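Local coordinates for protein putative c-1-tetrahydrofolate synthase, cytoplasmic (Leishmania major, PDB 4A26) that probably interconverts one-carbon forms of tetrahydrofolate, as a bifunctional NAD(P)-dependent methylenetetrahydrofolate dehydrogenase and methenyltetrahydrofolate cyclohydrolase, at residues I229-V235 against R266-S271; M218-V224 against V255-C259; I14-I18 against V154-C159; V236-T240 against S271-V277. All blocks are in the same frame, centred on the assembly; numbering follows the deposited sequence.

Interaction 1 (I229-V235 against R266-S271); sequences IKEGAAV and RAAWIS
A234 and V235 run parallel to W269 and I270 as neighbouring strands in the sheet of the Rossmann-type NAD(P)-binding domain. W269 N donates to A233 O at 3.3 Å, and V235 N returns a bond to W269 O at 2.9 Å. S271 N then bonds to V235 O. A233 O has a second donor, A268 N, at 2.9 Å. This carbonyl is therefore gripped twice where the strand begins. On one face of the sheet A234 CB meets W269 CB, and the indole leads away from the contact. On the other face V235 CB lies 4.0 Å from I270 CG1. The latter branch is anti to its own backbone N (chi1 -172°), which brings it beside V235 O.

Before the strands, K230 to A233 form a type II turn. G232 occupies its positive-phi corner, and G232 N donates to R266 O at 2.8 Å. The R266 chain bends at its third torsion (chi3 148°), and the guanidinium edge faces I229 O and the K230 backbone. The bond from R266 NH1 to I229 O is weak and its detail doubtful. E231 OE1 sits over one guanidinium face, 4.5 Å from R266 NH2, with no N-H aimed at it.

Further out, helix 260-263 packs on I270 through F260 and A263. Strand 213-216 pairs with A234 through V214. K230 NZ forms a salt bridge with D212 OD1.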
loop_
_atom_site.group_PDB
_atom_site.type_symbol
_atom_site.label_atom_id
_atom_site.label_comp_id
_atom_site.label_asym_id
_atom_site.label_seq_id
_atom_site.Cartn_x
_atom_site.Cartn_y
_atom_site.Cartn_z
ATOM N N ILE A 229 -19.605 -2.802 -19.056
ATOM C CA ILE A 229 -19.852 -3.477 -17.789
ATOM C C ILE A 229 -20.295 -4.907 -18.066
ATOM O O ILE A 229 -21.169 -5.133 -18.897
ATOM C CB ILE A 229 -20.952 -2.753 -16.959
ATOM C CG1 ILE A 229 -20.659 -1.249 -16.849
ATOM C CG2 ILE A 229 -21.087 -3.381 -15.580
ATOM C CD1 ILE A 229 -19.211 -0.902 -16.580
ATOM N N LYS A 230 -19.682 -5.864 -17.375
ATOM C CA LYS A 230 -20.038 -7.269 -17.522
ATOM C C LYS A 230 -21.456 -7.498 -17.022
ATOM O O LYS A 230 -21.851 -6.980 -15.975
ATOM C CB LYS A 230 -19.064 -8.144 -16.734
ATOM C CG LYS A 230 -19.291 -9.651 -16.839
ATOM C CD LYS A 230 -18.476 -10.385 -15.773
ATOM C CE LYS A 230 -18.638 -11.896 -15.862
ATOM N NZ LYS A 230 -17.884 -12.585 -14.776
ATOM N N GLU A 231 -22.212 -8.290 -17.773
ATOM C CA GLU A 231 -23.602 -8.586 -17.437
ATOM C C GLU A 231 -23.680 -9.269 -16.067
ATOM O O GLU A 231 -23.177 -10.377 -15.894
ATOM C CB GLU A 231 -24.214 -9.470 -18.527
ATOM C CG GLU A 231 -25.715 -9.382 -18.656
ATOM C CD GLU A 231 -26.221 -10.061 -19.915
ATOM O OE1 GLU A 231 -25.625 -9.837 -20.991
ATOM O OE2 GLU A 231 -27.208 -10.827 -19.831
ATOM N N GLY A 232 -24.289 -8.585 -15.099
ATOM C CA GLY A 232 -24.420 -9.084 -13.724
ATOM C C GLY A 232 -23.434 -8.467 -12.740
ATOM O O GLY A 232 -23.415 -8.831 -11.563
ATOM N N ALA A 233 -22.623 -7.523 -13.216
ATOM C CA ALA A 233 -21.573 -6.913 -12.400
ATOM C C ALA A 233 -22.139 -5.989 -11.332
ATOM O O ALA A 233 -23.313 -5.610 -11.377
ATOM C CB ALA A 233 -20.601 -6.136 -13.285
ATOM N N ALA A 234 -21.291 -5.641 -10.368
ATOM C CA ALA A 234 -21.623 -4.654 -9.352
ATOM C C ALA A 234 -20.787 -3.422 -9.641
ATOM O O ALA A 234 -19.560 -3.513 -9.733
ATOM C CB ALA A 234 -21.318 -5.187 -7.967
ATOM N N VAL A 235 -21.448 -2.276 -9.790
ATOM C CA VAL A 235 -20.763 -1.034 -10.127
ATOM C C VAL A 235 -20.942 0.014 -9.031
ATOM O O VAL A 235 -22.067 0.383 -8.701
ATOM C CB VAL A 235 -21.282 -0.460 -11.459
ATOM C CG1 VAL A 235 -20.510 0.811 -11.830
ATOM C CG2 VAL A 235 -21.169 -1.496 -12.562
ATOM N N ARG A 266 -27.441 -3.745 -17.798
ATOM C CA ARG A 266 -26.467 -4.846 -17.763
ATOM C C ARG A 266 -26.034 -5.263 -16.354
ATOM O O ARG A 266 -25.851 -6.449 -16.094
ATOM C CB ARG A 266 -25.233 -4.476 -18.587
ATOM C CG ARG A 266 -25.330 -4.870 -20.046
ATOM C CD ARG A 266 -24.123 -4.398 -20.823
ATOM N NE ARG A 266 -23.791 -5.312 -21.915
ATOM C CZ ARG A 266 -22.893 -6.300 -21.853
ATOM N NH1 ARG A 266 -22.204 -6.540 -20.746
ATOM N NH2 ARG A 266 -22.680 -7.060 -22.920
ATOM N N ALA A 267 -25.863 -4.296 -15.457
ATOM C CA ALA A 267 -25.417 -4.576 -14.089
ATOM C C ALA A 267 -26.495 -5.271 -13.259
ATOM O O ALA A 267 -27.681 -5.183 -13.563
ATOM C CB ALA A 267 -24.985 -3.284 -13.399
ATOM N N ALA A 268 -26.061 -5.971 -12.213
ATOM C CA ALA A 268 -26.968 -6.522 -11.207
ATOM C C ALA A 268 -27.124 -5.540 -10.047
ATOM O O ALA A 268 -28.214 -5.399 -9.486
ATOM C CB ALA A 268 -26.451 -7.861 -10.700
ATOM N N TRP A 269 -26.026 -4.876 -9.686
ATOM C CA TRP A 269 -26.038 -3.850 -8.650
ATOM C C TRP A 269 -25.291 -2.606 -9.120
ATOM O O TRP A 269 -24.284 -2.704 -9.820
ATOM C CB TRP A 269 -25.388 -4.377 -7.373
ATOM C CG TRP A 269 -26.186 -5.420 -6.673
ATOM C CD1 TRP A 269 -26.140 -6.770 -6.884
ATOM C CD2 TRP A 269 -27.153 -5.206 -5.634
ATOM N NE1 TRP A 269 -27.023 -7.408 -6.039
ATOM C CE2 TRP A 269 -27.654 -6.472 -5.262
ATOM C CE3 TRP A 269 -27.645 -4.068 -4.983
ATOM C CZ2 TRP A 269 -28.624 -6.633 -4.271
ATOM C CZ3 TRP A 269 -28.610 -4.228 -3.993
ATOM C CH2 TRP A 269 -29.090 -5.502 -3.649
ATOM N N ILE A 270 -25.787 -1.440 -8.721
ATOM C CA ILE A 270 -25.145 -0.172 -9.046
ATOM C C ILE A 270 -25.471 0.877 -7.978
ATOM O O ILE A 270 -26.521 0.814 -7.342
ATOM C CB ILE A 270 -25.572 0.310 -10.455
ATOM C CG1 ILE A 270 -24.758 1.522 -10.897
ATOM C CG2 ILE A 270 -27.051 0.635 -10.489
ATOM C CD1 ILE A 270 -24.699 1.671 -12.398
ATOM N N SER A 271 -24.554 1.817 -7.758
ATOM C CA SER A 271 -24.792 2.939 -6.846
ATOM C C SER A 271 -24.764 4.239 -7.643
ATOM O O SER A 271 -23.735 4.584 -8.225
ATOM C CB SER A 271 -23.729 2.990 -5.756
ATOM O OG SER A 271 -22.473 3.341 -6.306
#

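Interaction 2 (M218-V224 against V255-C259)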
loop_
_atom_site.group_PDB
_atom_site.type_symbol
_atom_site.label_atom_id
_atom_site.label_comp_id
_atom_site.label_asym_id
_atom_site.label_seq_id
_atom_site.Cartn_x
_atom_site.Cartn_y
_atom_site.Cartn_z
ATOM N N MET A 218 -12.356 7.756 -11.370
ATOM C CA MET A 218 -11.474 8.603 -12.182
ATOM C C MET A 218 -11.796 10.083 -12.010
ATOM O O MET A 218 -10.890 10.910 -12.017
ATOM C CB MET A 218 -11.534 8.214 -13.667
ATOM C CG MET A 218 -10.810 6.917 -13.995
ATOM S SD MET A 218 -9.154 7.128 -14.692
ATOM C CE MET A 218 -8.397 8.295 -13.554
ATOM N N GLY A 219 -13.080 10.399 -11.850
ATOM C CA GLY A 219 -13.555 11.782 -11.717
ATOM C C GLY A 219 -13.954 12.441 -13.030
ATOM O O GLY A 219 -13.954 13.668 -13.135
ATOM N N GLN A 220 -14.295 11.620 -14.025
ATOM C CA GLN A 220 -14.729 12.081 -15.347
ATOM C C GLN A 220 -16.235 11.879 -15.499
ATOM O O GLN A 220 -16.689 10.742 -15.554
ATOM C CB GLN A 220 -14.029 11.261 -16.436
ATOM C CG GLN A 220 -12.653 11.770 -16.837
ATOM C CD GLN A 220 -12.689 12.822 -17.931
ATOM O OE1 GLN A 220 -11.669 13.428 -18.233
ATOM N NE2 GLN A 220 -13.855 13.033 -18.531
ATOM N N PRO A 221 -17.014 12.968 -15.601
ATOM C CA PRO A 221 -18.463 12.774 -15.669
ATOM C C PRO A 221 -18.920 11.946 -16.870
ATOM O O PRO A 221 -18.601 12.280 -18.004
ATOM C CB PRO A 221 -19.012 14.204 -15.759
ATOM C CG PRO A 221 -17.881 15.028 -16.229
ATOM C CD PRO A 221 -16.644 14.389 -15.699
ATOM N N GLY A 222 -19.633 10.856 -16.593
ATOM C CA GLY A 222 -20.320 10.066 -17.612
ATOM C C GLY A 222 -19.430 9.506 -18.701
ATOM O O GLY A 222 -19.630 9.802 -19.881
ATOM N N TYR A 223 -18.450 8.692 -18.315
ATOM C CA TYR A 223 -17.528 8.117 -19.292
ATOM C C TYR A 223 -17.510 6.585 -19.323
ATOM O O TYR A 223 -17.141 6.003 -20.346
ATOM C CB TYR A 223 -16.122 8.688 -19.087
ATOM C CG TYR A 223 -15.111 7.755 -18.460
ATOM C CD1 TYR A 223 -14.391 6.861 -19.245
ATOM C CD2 TYR A 223 -14.841 7.795 -17.098
ATOM C CE1 TYR A 223 -13.446 6.016 -18.690
ATOM C CE2 TYR A 223 -13.891 6.948 -16.533
ATOM C CZ TYR A 223 -13.198 6.064 -17.337
ATOM O OH TYR A 223 -12.254 5.218 -16.803
ATOM N N VAL A 224 -17.892 5.932 -18.226
ATOM C CA VAL A 224 -18.008 4.476 -18.223
ATOM C C VAL A 224 -19.323 4.092 -18.895
ATOM O O VAL A 224 -20.397 4.272 -18.320
ATOM C CB VAL A 224 -17.965 3.870 -16.802
ATOM C CG1 VAL A 224 -17.862 2.354 -16.888
ATOM C CG2 VAL A 224 -16.798 4.436 -16.003
ATOM N N VAL A 255 -22.844 14.680 -11.286
ATOM C CA VAL A 255 -22.942 13.570 -12.231
ATOM C C VAL A 255 -21.744 12.640 -12.057
ATOM O O VAL A 255 -20.604 13.100 -11.971
ATOM C CB VAL A 255 -22.973 14.077 -13.682
ATOM C CG1 VAL A 255 -23.549 13.013 -14.604
ATOM C CG2 VAL A 255 -23.785 15.357 -13.782
ATOM N N GLY A 256 -22.006 11.336 -12.012
ATOM C CA GLY A 256 -20.968 10.342 -11.773
ATOM C C GLY A 256 -20.202 9.935 -13.019
ATOM O O GLY A 256 -20.529 10.351 -14.130
ATOM N N ASP A 257 -19.174 9.114 -12.817
ATOM C CA ASP A 257 -18.361 8.568 -13.907
ATOM C C ASP A 257 -19.148 7.627 -14.814
ATOM O O ASP A 257 -18.863 7.519 -16.008
ATOM C CB ASP A 257 -17.156 7.802 -13.349
ATOM C CG ASP A 257 -16.018 8.710 -12.916
ATOM O OD1 ASP A 257 -16.259 9.891 -12.600
ATOM O OD2 ASP A 257 -14.865 8.224 -12.885
ATOM N N VAL A 258 -20.127 6.941 -14.237
ATOM C CA VAL A 258 -20.871 5.911 -14.941
ATOM C C VAL A 258 -22.110 6.499 -15.583
ATOM O O VAL A 258 -22.760 7.359 -14.997
ATOM C CB VAL A 258 -21.299 4.791 -13.975
ATOM C CG1 VAL A 258 -22.041 3.693 -14.721
ATOM C CG2 VAL A 258 -20.078 4.233 -13.240
ATOM N N CYS A 259 -22.419 6.047 -16.798
ATOM C CA CYS A 259 -23.702 6.339 -17.421
ATOM C C CYS A 259 -24.722 5.399 -16.805
ATOM O O CYS A 259 -24.831 4.236 -17.199
ATOM C CB CYS A 259 -23.638 6.143 -18.934
ATOM S SG CYS A 259 -22.523 7.284 -19.748
#
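D257 lays its carboxylate into the bend made by M218 to Q220, joining two loops of the Rossmann-type domain. Loop 218-224 follows strand 213-216. The loop 255-259 leads into helix 260-263. D257 CG stands anti to the backbone carbonyl carbon (chi1 -79°), and this carries the carboxylate across to the other loop. G219 N donates to D257 OD2 at 3.0 Å, on the syn lone pair. M218 N adds a weak bond to the same oxygen. The carboxylate thus holds the bend through backbone N-H groups.

The Y223 side chain lies alongside D257 and points the same way. The ring and carboxylate planes are 64° apart. D257 OD2 sits at the ring edge, near the ring plane, 4.0 Å from Y223 CE2. V224 CG2 covers one face of that ring, offset toward its rim. V224 also points at the second loop, with its CB 4.2 Å from V258 CG2.

The main chain of D257 is used as well. Its carbonyl O accepts from Y223 N and V224 N, which arrive from opposite faces of the carbonyl plane. G222 N donates to G256 O, in the carbonyl plane and on a lone pair. A second shell fixes D257 itself, since D237 of strand 234-237 takes the N-H groups of D257 and V258 with its two carboxylate oxygens. C259 is the N-cap of helix 260-263, and its N donates almost straight to V224 O at 3.1 Å.

Interaction 3 (I14-I18 against V154-C159)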
loop_
_atom_site.group_PDB
_atom_site.type_symbol
_atom_site.label_atom_id
_atom_site.label_comp_id
_atom_site.label_asym_id
_atom_site.label_seq_id
_atom_site.Cartn_x
_atom_site.Cartn_y
_atom_site.Cartn_z
ATOM N N ILE A 14 -28.089 2.814 3.722
ATOM C CA ILE A 14 -27.088 1.982 4.393
ATOM C C ILE A 14 -26.347 2.792 5.456
ATOM O O ILE A 14 -26.184 2.339 6.585
ATOM C CB ILE A 14 -26.081 1.371 3.382
ATOM C CG1 ILE A 14 -26.768 0.319 2.514
ATOM C CG2 ILE A 14 -24.910 0.725 4.102
ATOM C CD1 ILE A 14 -25.955 -0.106 1.325
ATOM N N ALA A 15 -25.917 3.994 5.086
ATOM C CA ALA A 15 -25.274 4.920 6.021
ATOM C C ALA A 15 -26.191 5.263 7.197
ATOM O O ALA A 15 -25.741 5.347 8.339
ATOM C CB ALA A 15 -24.850 6.194 5.292
ATOM N N ALA A 16 -27.474 5.458 6.904
ATOM C CA ALA A 16 -28.476 5.737 7.933
ATOM C C ALA A 16 -28.565 4.589 8.931
ATOM O O ALA A 16 -28.607 4.816 10.140
ATOM C CB ALA A 16 -29.834 5.987 7.298
ATOM N N ALA A 17 -28.587 3.360 8.417
ATOM C CA ALA A 17 -28.582 2.169 9.260
ATOM C C ALA A 17 -27.329 2.114 10.131
ATOM O O ALA A 17 -27.402 1.755 11.308
ATOM C CB ALA A 17 -28.675 0.916 8.407
ATOM N N ILE A 18 -26.185 2.473 9.547
ATOM C CA ILE A 18 -24.914 2.460 10.263
ATOM C C ILE A 18 -24.879 3.508 11.378
ATOM O O ILE A 18 -24.433 3.213 12.487
ATOM C CB ILE A 18 -23.718 2.654 9.303
ATOM C CG1 ILE A 18 -23.459 1.357 8.532
ATOM C CG2 ILE A 18 -22.465 3.050 10.068
ATOM C CD1 ILE A 18 -22.502 1.503 7.378
ATOM N N VAL A 154 -17.935 -1.587 2.340
ATOM C CA VAL A 154 -19.110 -1.839 3.187
ATOM C C VAL A 154 -20.411 -1.812 2.375
ATOM O O VAL A 154 -21.316 -2.605 2.620
ATOM C CB VAL A 154 -19.189 -0.845 4.369
ATOM C CG1 VAL A 154 -20.518 -0.979 5.100
ATOM C CG2 VAL A 154 -18.026 -1.073 5.333
ATOM N N LEU A 155 -20.495 -0.907 1.408
ATOM C CA LEU A 155 -21.576 -0.927 0.418
ATOM C C LEU A 155 -21.764 -2.314 -0.192
ATOM O O LEU A 155 -22.890 -2.788 -0.321
ATOM C CB LEU A 155 -21.304 0.090 -0.700
ATOM C CG LEU A 155 -22.080 1.411 -0.681
ATOM C CD1 LEU A 155 -22.429 1.858 0.730
ATOM C CD2 LEU A 155 -21.271 2.486 -1.404
ATOM N N LEU A 156 -20.658 -2.955 -0.563
ATOM C CA LEU A 156 -20.696 -4.290 -1.165
ATOM C C LEU A 156 -21.127 -5.348 -0.155
ATOM O O LEU A 156 -22.112 -6.046 -0.370
ATOM C CB LEU A 156 -19.328 -4.655 -1.753
ATOM C CG LEU A 156 -18.821 -3.774 -2.899
ATOM C CD1 LEU A 156 -17.351 -4.038 -3.153
ATOM C CD2 LEU A 156 -19.629 -4.006 -4.165
ATOM N N LYS A 157 -20.386 -5.455 0.947
ATOM C CA LYS A 157 -20.689 -6.412 2.017
ATOM C C LYS A 157 -22.157 -6.376 2.419
ATOM O O LYS A 157 -22.792 -7.421 2.585
ATOM C CB LYS A 157 -19.848 -6.115 3.260
ATOM C CG LYS A 157 -18.386 -6.536 3.167
ATOM C CD LYS A 157 -17.713 -6.437 4.533
ATOM C CE LYS A 157 -16.396 -7.190 4.584
ATOM N NZ LYS A 157 -15.321 -6.448 3.886
ATOM N N ARG A 158 -22.678 -5.162 2.578
ATOM C CA ARG A 158 -24.043 -4.956 3.049
ATOM C C ARG A 158 -25.111 -5.204 1.990
ATOM O O ARG A 158 -26.283 -5.335 2.326
ATOM C CB ARG A 158 -24.192 -3.554 3.644
ATOM C CG ARG A 158 -23.655 -3.467 5.061
ATOM C CD ARG A 158 -23.855 -2.095 5.653
ATOM N NE ARG A 158 -24.004 -2.154 7.105
ATOM C CZ ARG A 158 -25.163 -2.300 7.744
ATOM N NH1 ARG A 158 -26.311 -2.416 7.078
ATOM N NH2 ARG A 158 -25.174 -2.337 9.068
ATOM N N CYS A 159 -24.711 -5.261 0.725
ATOM C CA CYS A 159 -25.609 -5.682 -0.351
ATOM C C CYS A 159 -25.464 -7.172 -0.662
ATOM O O CYS A 159 -26.133 -7.691 -1.555
ATOM C CB CYS A 159 -25.355 -4.857 -1.613
ATOM S SG CYS A 159 -25.966 -3.173 -1.497
#
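The helical segments I14-I18 and V154-C159 cross at 88°, their axes 11.5 Å apart at closest approach. That wide spacing is filled by side chains. I14 is the centre of the contact and points toward the second helix. Its two branches have different partners. CG2 is anti to the backbone N and lies against the R158 chain, close to R158 CD. The two side chains run antiparallel past one another. The longer branch ends at CD1, which meets L155 CD1 at 4.1 Å. The same I14 methyl touches C159 SG.

One turn after I14, I18 meets V154 tip to tip, with I18 CD1 3.9 Å from V154 CG1. I18 CG1 lies over one face of the R158 guanidinium, 3.8 Å from R158 NE. With the R158 chain extended from CG to NE, its CD lies at I14 CG2 and the flat group reaches I18. A17 CB approaches the guanidinium near NH1. M280 of helix 279-297 packs on I14, I18 and L155 and so joins both helices from a third.

Helix 11-32 belongs to the catalytic domain and helix 147-159 to the NAD(P)-binding domain. No hydrogen bond spans the two segments. R158 packs with its carbon chain and one guanidinium face, while its NH2 forms a salt bridge with E21, further along helix 11-32. The junction is thus apolar at its centre, with the charge of R158 probably balanced at its border.

Interaction 4 (V236-T240 against S271-V277); sequences VDVGT and SPVPGGV
S271 OG takes the N-H of D237 in a hydrogen bond of 3.1 Å, in the buried, close-packed part of this contact. The hydroxyl stands between its own backbone N and carbonyl carbon (chi1 69°), which turns it to the neighbouring strand. There it also lies 3.5 Å from V236 CG1.

D237 and V273 belong to the same close-packed part. D237 points toward segment 271-277, and V273 points back. Their side chains cross at about a right angle, with V273 CG2 3.9 Å from D237 CG. The same methyl rests against G239 O. The D237 carboxylate itself is taken up by the backbone of D257 and V258. G276 CA lies 3.8 Å from D237 O. V238 and V277 complete the packing, CG1 to CG1 at 3.9 Å, with their side chains set crosswise. T148 and V152 of helix 147-159 pack on both valines.

The outer end is looser. In contrast to the buried D237 and S271, T240 is exposed. It meets V273 through methyl groups alone, T240 CG2 to V273 CG1 at 3.9 Å. No hydrogen bond joins T240 to segment 271-277.

The arrangement joins the end of a Rossmann-type strand to the loop before helix 279-297. P274, G275, G276 and V277 begin the PGGVGPMT signature of the methylenetetrahydrofolate dehydrogenase/cyclohydrolase family.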
loop_
_atom_site.group_PDB
_atom_site.type_symbol
_atom_site.label_atom_id
_atom_site.label_comp_id
_atom_site.label_asym_id
_atom_site.label_seq_id
_atom_site.Cartn_x
_atom_site.Cartn_y
_atom_site.Cartn_z
ATOM N N VAL A 236 -19.826 0.492 -8.475
ATOM C CA VAL A 236 -19.861 1.586 -7.499
ATOM C C VAL A 236 -19.271 2.863 -8.097
ATOM O O VAL A 236 -18.082 2.927 -8.401
ATOM C CB VAL A 236 -19.118 1.238 -6.196
ATOM C CG1 VAL A 236 -19.373 2.318 -5.152
ATOM C CG2 VAL A 236 -19.568 -0.112 -5.672
ATOM N N ASP A 237 -20.121 3.874 -8.256
ATOM C CA ASP A 237 -19.727 5.143 -8.848
ATOM C C ASP A 237 -19.302 6.106 -7.745
ATOM O O ASP A 237 -20.135 6.635 -7.022
ATOM C CB ASP A 237 -20.904 5.722 -9.647
ATOM C CG ASP A 237 -20.492 6.832 -10.599
ATOM O OD1 ASP A 237 -19.432 7.465 -10.403
ATOM O OD2 ASP A 237 -21.240 7.072 -11.564
ATOM N N VAL A 238 -17.997 6.321 -7.621
ATOM C CA VAL A 238 -17.446 7.220 -6.604
ATOM C C VAL A 238 -17.111 8.606 -7.180
ATOM O O VAL A 238 -16.948 9.577 -6.435
ATOM C CB VAL A 238 -16.183 6.614 -5.939
ATOM C CG1 VAL A 238 -15.876 7.335 -4.637
ATOM C CG2 VAL A 238 -16.379 5.134 -5.668
ATOM N N GLY A 239 -17.013 8.699 -8.501
ATOM C CA GLY A 239 -16.784 9.979 -9.159
ATOM C C GLY A 239 -17.946 10.938 -8.988
ATOM O O GLY A 239 -19.099 10.526 -8.967
ATOM N N THR A 240 -17.627 12.224 -8.865
ATOM C CA THR A 240 -18.626 13.279 -8.699
ATOM C C THR A 240 -18.132 14.564 -9.351
ATOM O O THR A 240 -17.075 15.076 -8.985
ATOM C CB THR A 240 -18.892 13.566 -7.215
ATOM O OG1 THR A 240 -17.644 13.618 -6.506
ATOM C CG2 THR A 240 -19.778 12.488 -6.612
ATOM N N SER A 271 -24.554 1.817 -7.758
ATOM C CA SER A 271 -24.792 2.939 -6.846
ATOM C C SER A 271 -24.764 4.239 -7.643
ATOM O O SER A 271 -23.735 4.584 -8.225
ATOM C CB SER A 271 -23.729 2.990 -5.756
ATOM O OG SER A 271 -22.473 3.341 -6.306
ATOM N N PRO A 272 -25.885 4.972 -7.666
ATOM C CA PRO A 272 -25.966 6.166 -8.489
ATOM C C PRO A 272 -25.291 7.376 -7.846
ATOM O O PRO A 272 -25.056 7.380 -6.640
ATOM C CB PRO A 272 -27.468 6.402 -8.572
ATOM C CG PRO A 272 -27.966 5.956 -7.239
ATOM C CD PRO A 272 -27.077 4.820 -6.813
ATOM N N VAL A 273 -24.983 8.388 -8.653
ATOM C CA VAL A 273 -24.576 9.693 -8.142
ATOM C C VAL A 273 -25.684 10.691 -8.472
ATOM O O VAL A 273 -26.015 10.865 -9.638
ATOM C CB VAL A 273 -23.245 10.164 -8.754
ATOM C CG1 VAL A 273 -23.048 11.663 -8.527
ATOM C CG2 VAL A 273 -22.087 9.373 -8.172
ATOM N N PRO A 274 -26.283 11.327 -7.447
ATOM C CA PRO A 274 -26.040 11.177 -6.009
ATOM C C PRO A 274 -26.558 9.847 -5.465
ATOM O O PRO A 274 -27.392 9.203 -6.102
ATOM C CB PRO A 274 -26.833 12.335 -5.405
ATOM C CG PRO A 274 -27.954 12.545 -6.358
ATOM C CD PRO A 274 -27.375 12.280 -7.715
ATOM N N GLY A 275 -26.075 9.458 -4.287
ATOM C CA GLY A 275 -26.367 8.143 -3.702
ATOM C C GLY A 275 -25.107 7.299 -3.585
ATOM O O GLY A 275 -25.064 6.317 -2.833
ATOM N N GLY A 276 -24.085 7.676 -4.356
ATOM C CA GLY A 276 -22.763 7.066 -4.262
ATOM C C GLY A 276 -22.007 7.715 -3.115
ATOM O O GLY A 276 -21.924 8.946 -3.050
ATOM N N VAL A 277 -21.480 6.889 -2.207
ATOM C CA VAL A 277 -20.734 7.353 -1.031
ATOM C C VAL A 277 -21.440 8.537 -0.342
ATOM O O VAL A 277 -22.647 8.456 -0.096
ATOM C CB VAL A 277 -19.259 7.626 -1.394
ATOM C CG1 VAL A 277 -18.648 6.373 -2.021
ATOM C CG2 VAL A 277 -19.120 8.817 -2.340
#

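Interactions 1, 2 and 4 lie in the NAD(P)-binding domain, and their segments alternate along the chain. Interactions 1 and 4 follow one another along the pairing of strand 234-237 with strand 269-271 and the loop after it. They share S271, with centres about 14 Å apart. Interaction 2 is about 9 Å from interaction 4 between centres, and the D237 carboxylate is shared between them. Interactions 1 and 2 touch through I229 and V224, and through V258 with V235 and I270. These three build one continuous part of the domain. Interaction 3 closes before the others open. Its helix 147-159 touches V236 and W269, and it joins this domain to the catalytic domain.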